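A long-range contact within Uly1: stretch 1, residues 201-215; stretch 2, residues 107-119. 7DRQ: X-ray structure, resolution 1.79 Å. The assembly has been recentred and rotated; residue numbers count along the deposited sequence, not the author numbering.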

# COMPACT_ATOMS: atom_id res chain seq x y z
N LEU A 201 3.09 -13.98 1.39
CA LEU A 201 2.24 -12.79 1.37
C LEU A 201 3.08 -11.51 1.41
O LEU A 201 4.09 -11.44 2.12
CB LEU A 201 1.25 -12.81 2.54
CG LEU A 201 0.21 -13.94 2.56
CD1 LEU A 201 -0.65 -13.83 3.81
CD2 LEU A 201 -0.66 -13.89 1.31
N THR A 202 2.63 -10.49 0.67
CA THR A 202 3.28 -9.18 0.60
C THR A 202 2.21 -8.10 0.45
O THR A 202 1.10 -8.37 -0.01
CB THR A 202 4.27 -9.11 -0.58
OG1 THR A 202 5.06 -10.32 -0.63
CG2 THR A 202 5.22 -7.89 -0.45
N TYR A 203 2.55 -6.88 0.88
CA TYR A 203 1.77 -5.65 0.69
C TYR A 203 0.47 -5.62 1.48
O TYR A 203 -0.61 -5.62 0.87
CB TYR A 203 1.42 -5.43 -0.78
CG TYR A 203 2.58 -5.31 -1.72
CD1 TYR A 203 3.52 -4.29 -1.58
CD2 TYR A 203 2.73 -6.21 -2.75
CE1 TYR A 203 4.58 -4.19 -2.47
CE2 TYR A 203 3.77 -6.12 -3.63
CZ TYR A 203 4.69 -5.12 -3.49
OH TYR A 203 5.73 -5.06 -4.40
N PRO A 204 0.51 -5.56 2.81
CA PRO A 204 -0.74 -5.45 3.59
C PRO A 204 -1.38 -4.08 3.38
O PRO A 204 -0.73 -3.05 3.56
CB PRO A 204 -0.27 -5.65 5.04
CG PRO A 204 1.16 -5.13 5.03
CD PRO A 204 1.71 -5.50 3.67
N THR A 205 -2.65 -4.08 2.97
CA THR A 205 -3.41 -2.85 2.76
C THR A 205 -4.83 -3.07 3.26
O THR A 205 -5.56 -3.89 2.69
CB THR A 205 -3.42 -2.44 1.29
OG1 THR A 205 -2.07 -2.25 0.84
CG2 THR A 205 -4.18 -1.12 1.11
N PHE A 206 -5.22 -2.35 4.31
CA PHE A 206 -6.56 -2.41 4.85
C PHE A 206 -7.47 -1.41 4.15
O PHE A 206 -7.03 -0.38 3.64
CB PHE A 206 -6.57 -2.09 6.35
CG PHE A 206 -5.75 -3.04 7.21
CD1 PHE A 206 -6.32 -4.22 7.69
CD2 PHE A 206 -4.47 -2.69 7.61
CE1 PHE A 206 -5.59 -5.05 8.53
CE2 PHE A 206 -3.74 -3.51 8.44
CZ PHE A 206 -4.30 -4.71 8.90
N PHE A 207 -8.77 -1.69 4.18
CA PHE A 207 -9.77 -0.71 3.78
C PHE A 207 -11.03 -0.95 4.61
O PHE A 207 -11.24 -2.04 5.15
CB PHE A 207 -10.08 -0.76 2.28
CG PHE A 207 -10.40 -2.14 1.74
CD1 PHE A 207 -9.38 -3.00 1.35
CD2 PHE A 207 -11.72 -2.55 1.59
CE1 PHE A 207 -9.67 -4.25 0.84
CE2 PHE A 207 -12.02 -3.81 1.07
CZ PHE A 207 -11.00 -4.66 0.70
N THR A 208 -11.86 0.09 4.69
CA THR A 208 -13.07 0.06 5.51
C THR A 208 -14.28 0.47 4.68
O THR A 208 -14.17 1.28 3.75
CB THR A 208 -12.97 0.98 6.74
OG1 THR A 208 -12.62 2.31 6.32
CG2 THR A 208 -11.89 0.48 7.68
N SER A 209 -15.44 -0.05 5.05
CA SER A 209 -16.67 0.29 4.36
C SER A 209 -17.41 1.42 5.09
O SER A 209 -17.04 1.84 6.18
CB SER A 209 -17.57 -0.94 4.26
OG SER A 209 -18.15 -1.21 5.52
N HIS A 210 -18.49 1.88 4.46
CA HIS A 210 -19.33 2.94 5.03
C HIS A 210 -19.82 2.57 6.42
O HIS A 210 -19.72 3.37 7.36
CB HIS A 210 -20.53 3.19 4.11
CG HIS A 210 -20.21 4.00 2.89
ND1 HIS A 210 -20.97 3.94 1.74
CD2 HIS A 210 -19.22 4.89 2.64
CE1 HIS A 210 -20.46 4.76 0.84
NE2 HIS A 210 -19.40 5.35 1.36
N ASP A 211 -20.34 1.36 6.56
CA ASP A 211 -20.93 0.86 7.79
C ASP A 211 -19.89 0.40 8.81
O ASP A 211 -20.28 -0.15 9.85
CB ASP A 211 -21.87 -0.30 7.47
CG ASP A 211 -23.13 0.17 6.78
OD1 ASP A 211 -23.32 1.41 6.66
OD2 ASP A 211 -23.93 -0.69 6.36
N GLY A 212 -18.61 0.59 8.54
CA GLY A 212 -17.58 0.28 9.52
C GLY A 212 -17.04 -1.13 9.48
O GLY A 212 -16.39 -1.55 10.45
N ASP A 213 -17.28 -1.88 8.41
CA ASP A 213 -16.60 -3.16 8.25
C ASP A 213 -15.15 -2.92 7.85
O ASP A 213 -14.83 -1.94 7.16
CB ASP A 213 -17.30 -4.02 7.20
CG ASP A 213 -18.40 -4.87 7.80
OD1 ASP A 213 -18.19 -5.45 8.90
OD2 ASP A 213 -19.48 -4.94 7.19
N LEU A 214 -14.28 -3.80 8.30
CA LEU A 214 -12.84 -3.68 8.08
C LEU A 214 -12.37 -4.87 7.26
O LEU A 214 -12.73 -6.02 7.56
CB LEU A 214 -12.08 -3.63 9.41
CG LEU A 214 -10.56 -3.69 9.32
CD1 LEU A 214 -10.00 -2.50 8.54
CD2 LEU A 214 -9.96 -3.72 10.73
N PHE A 215 -11.59 -4.60 6.23
CA PHE A 215 -11.10 -5.63 5.32
C PHE A 215 -9.59 -5.49 5.15
O PHE A 215 -9.01 -4.43 5.41
CB PHE A 215 -11.75 -5.54 3.93
CG PHE A 215 -13.24 -5.59 3.95
CD1 PHE A 215 -14.00 -4.45 4.14
CD2 PHE A 215 -13.90 -6.80 3.71
CE1 PHE A 215 -15.39 -4.50 4.14
CE2 PHE A 215 -15.28 -6.86 3.69
CZ PHE A 215 -16.03 -5.71 3.91
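Stretch 2, residues 107-119: THNTIAVAISPKD

Stretch 2 lies along stretch 1 of Uly1 with a single direct hydrogen bond between them: K118 NZ donates to the carbonyl D211 O at 3.2 Å. The lysine chain is extended through chi2 and chi3 (both t) and reaches the loop of stretch 1, where K118 CE comes 3.4 Å from D213 OD1; the charged atoms K118 NZ and D213 OD1 remain 4.5 Å apart, beyond a salt bridge. Three waters supply the other polar links. Water 1 donates to H108 O (2.7 Å) and accepts from Y203 N (2.9 Å); water 2 joins T110 OG1 (2.6 Å) to P204 O (2.8 Å); water 3 joins S116 OG (2.7 Å) to G212 O (2.8 Å). S116 OG also accepts from K118 N at 3.1 Å, a bond within the loop that follows the strand.

Strand 111-115 runs in nearly the same direction as strand 201-208, at a crossing angle of 18° and a closest axial approach of 6.7 Å. No backbone hydrogen bond joins them; they meet mainly through side chains, with P204 O also 3.4 Å from A112 CB. A112 and A114 point toward stretch 1, whereas I111, V113 and I115 point away. A112 CB sits 3.7 Å from P204 CG and 3.8 Å from F206 CE2. A114 CB lies over one face of the F206 ring, 3.5 Å from its centroid, in a CH-pi contact, and also meets L214 CD1 at 3.6 Å.

At one end, the Y203 and H108 rings approach obliquely, planes at 47°, with Y203 OH 3.2 Å from H108 CD2 near the imidazole plane. At the other, G212, the last residue of the type I turn S209-G212, lies against P117, with G212 O 3.2 Å from P117 CD. At phi/psi 89/15 a CB on G212 would be jammed against the preceding carbonyl O, and an ideal CB would also stand only 3.5 Å from P117 CB.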

# COMPACT_ATOMS: atom_id res chain seq x y z
N THR A 107 12.09 -1.97 1.46
CA THR A 107 10.89 -1.12 1.51
C THR A 107 9.61 -1.86 1.15
O THR A 107 8.54 -1.25 1.24
CB THR A 107 11.05 0.12 0.60
OG1 THR A 107 11.53 -0.26 -0.70
CG2 THR A 107 12.02 1.14 1.24
N HIS A 108 9.66 -3.13 0.75
CA HIS A 108 8.41 -3.89 0.69
C HIS A 108 7.80 -4.04 2.07
O HIS A 108 6.58 -4.18 2.21
CB HIS A 108 8.63 -5.30 0.12
CG HIS A 108 8.97 -5.32 -1.34
ND1 HIS A 108 10.27 -5.18 -1.79
CD2 HIS A 108 8.20 -5.47 -2.44
CE1 HIS A 108 10.27 -5.24 -3.11
NE2 HIS A 108 9.03 -5.43 -3.53
N ASN A 109 8.64 -4.05 3.10
CA ASN A 109 8.29 -4.58 4.42
C ASN A 109 7.68 -3.52 5.31
O ASN A 109 8.12 -3.28 6.43
CB ASN A 109 9.53 -5.19 5.07
CG ASN A 109 9.94 -6.48 4.41
OD1 ASN A 109 9.66 -6.72 3.24
ND2 ASN A 109 10.64 -7.33 5.17
N THR A 110 6.63 -2.88 4.81
CA THR A 110 5.99 -1.77 5.51
C THR A 110 5.19 -2.26 6.72
O THR A 110 4.98 -3.46 6.93
CB THR A 110 5.08 -1.02 4.55
OG1 THR A 110 4.13 -1.94 3.98
CG2 THR A 110 5.89 -0.39 3.45
N ILE A 111 4.75 -1.30 7.53
CA ILE A 111 3.87 -1.54 8.66
C ILE A 111 2.51 -0.95 8.32
O ILE A 111 2.34 0.27 8.30
CB ILE A 111 4.40 -0.91 9.95
CG1 ILE A 111 5.88 -1.25 10.18
CG2 ILE A 111 3.51 -1.32 11.14
CD1 ILE A 111 6.61 -0.16 11.00
N ALA A 112 1.52 -1.82 8.10
CA ALA A 112 0.16 -1.38 7.83
C ALA A 112 -0.63 -1.34 9.13
O ALA A 112 -0.43 -2.17 10.02
CB ALA A 112 -0.54 -2.32 6.84
N VAL A 113 -1.51 -0.34 9.25
CA VAL A 113 -2.32 -0.17 10.45
C VAL A 113 -3.78 -0.02 10.04
O VAL A 113 -4.10 0.56 9.00
CB VAL A 113 -1.86 1.03 11.30
CG1 VAL A 113 -1.95 2.35 10.49
CG2 VAL A 113 -2.65 1.13 12.61
N ALA A 114 -4.68 -0.56 10.87
CA ALA A 114 -6.11 -0.32 10.72
C ALA A 114 -6.78 -0.30 12.09
O ALA A 114 -6.32 -0.96 13.03
CB ALA A 114 -6.79 -1.38 9.84
N ILE A 115 -7.88 0.44 12.17
CA ILE A 115 -8.80 0.41 13.31
C ILE A 115 -10.11 -0.22 12.86
O ILE A 115 -10.61 0.11 11.78
CB ILE A 115 -9.04 1.83 13.85
CG1 ILE A 115 -7.73 2.58 14.08
CG2 ILE A 115 -9.89 1.78 15.12
CD1 ILE A 115 -6.83 1.94 15.09
N SER A 116 -10.65 -1.15 13.66
CA SER A 116 -12.04 -1.56 13.45
C SER A 116 -12.97 -0.50 14.04
O SER A 116 -12.91 -0.26 15.24
CB SER A 116 -12.36 -2.89 14.10
OG SER A 116 -13.78 -3.11 14.04
N PRO A 117 -13.83 0.12 13.24
CA PRO A 117 -14.79 1.08 13.83
C PRO A 117 -15.87 0.40 14.65
O PRO A 117 -16.62 1.09 15.34
CB PRO A 117 -15.37 1.78 12.59
CG PRO A 117 -14.47 1.40 11.44
CD PRO A 117 -13.97 0.03 11.79
N LYS A 118 -15.94 -0.94 14.62
CA LYS A 118 -16.95 -1.65 15.41
C LYS A 118 -16.49 -1.85 16.85
O LYS A 118 -17.11 -1.35 17.78
CB LYS A 118 -17.29 -2.97 14.73
CG LYS A 118 -18.14 -2.77 13.49
CD LYS A 118 -18.25 -4.04 12.66
CE LYS A 118 -19.37 -3.93 11.65
NZ LYS A 118 -20.13 -2.67 11.81
N ASP A 119 -15.37 -2.55 17.05
CA ASP A 119 -14.92 -2.85 18.41
C ASP A 119 -13.66 -2.09 18.81
O ASP A 119 -13.10 -2.38 19.87
CB ASP A 119 -14.73 -4.36 18.61
CG ASP A 119 -13.61 -4.94 17.74
OD1 ASP A 119 -12.93 -4.18 17.02
OD2 ASP A 119 -13.43 -6.17 17.79
O HOH W 1 4.83 -6.16 2.53
O HOH W 2 1.55 -1.45 4.04
O HOH W 3 -14.98 -3.65 11.68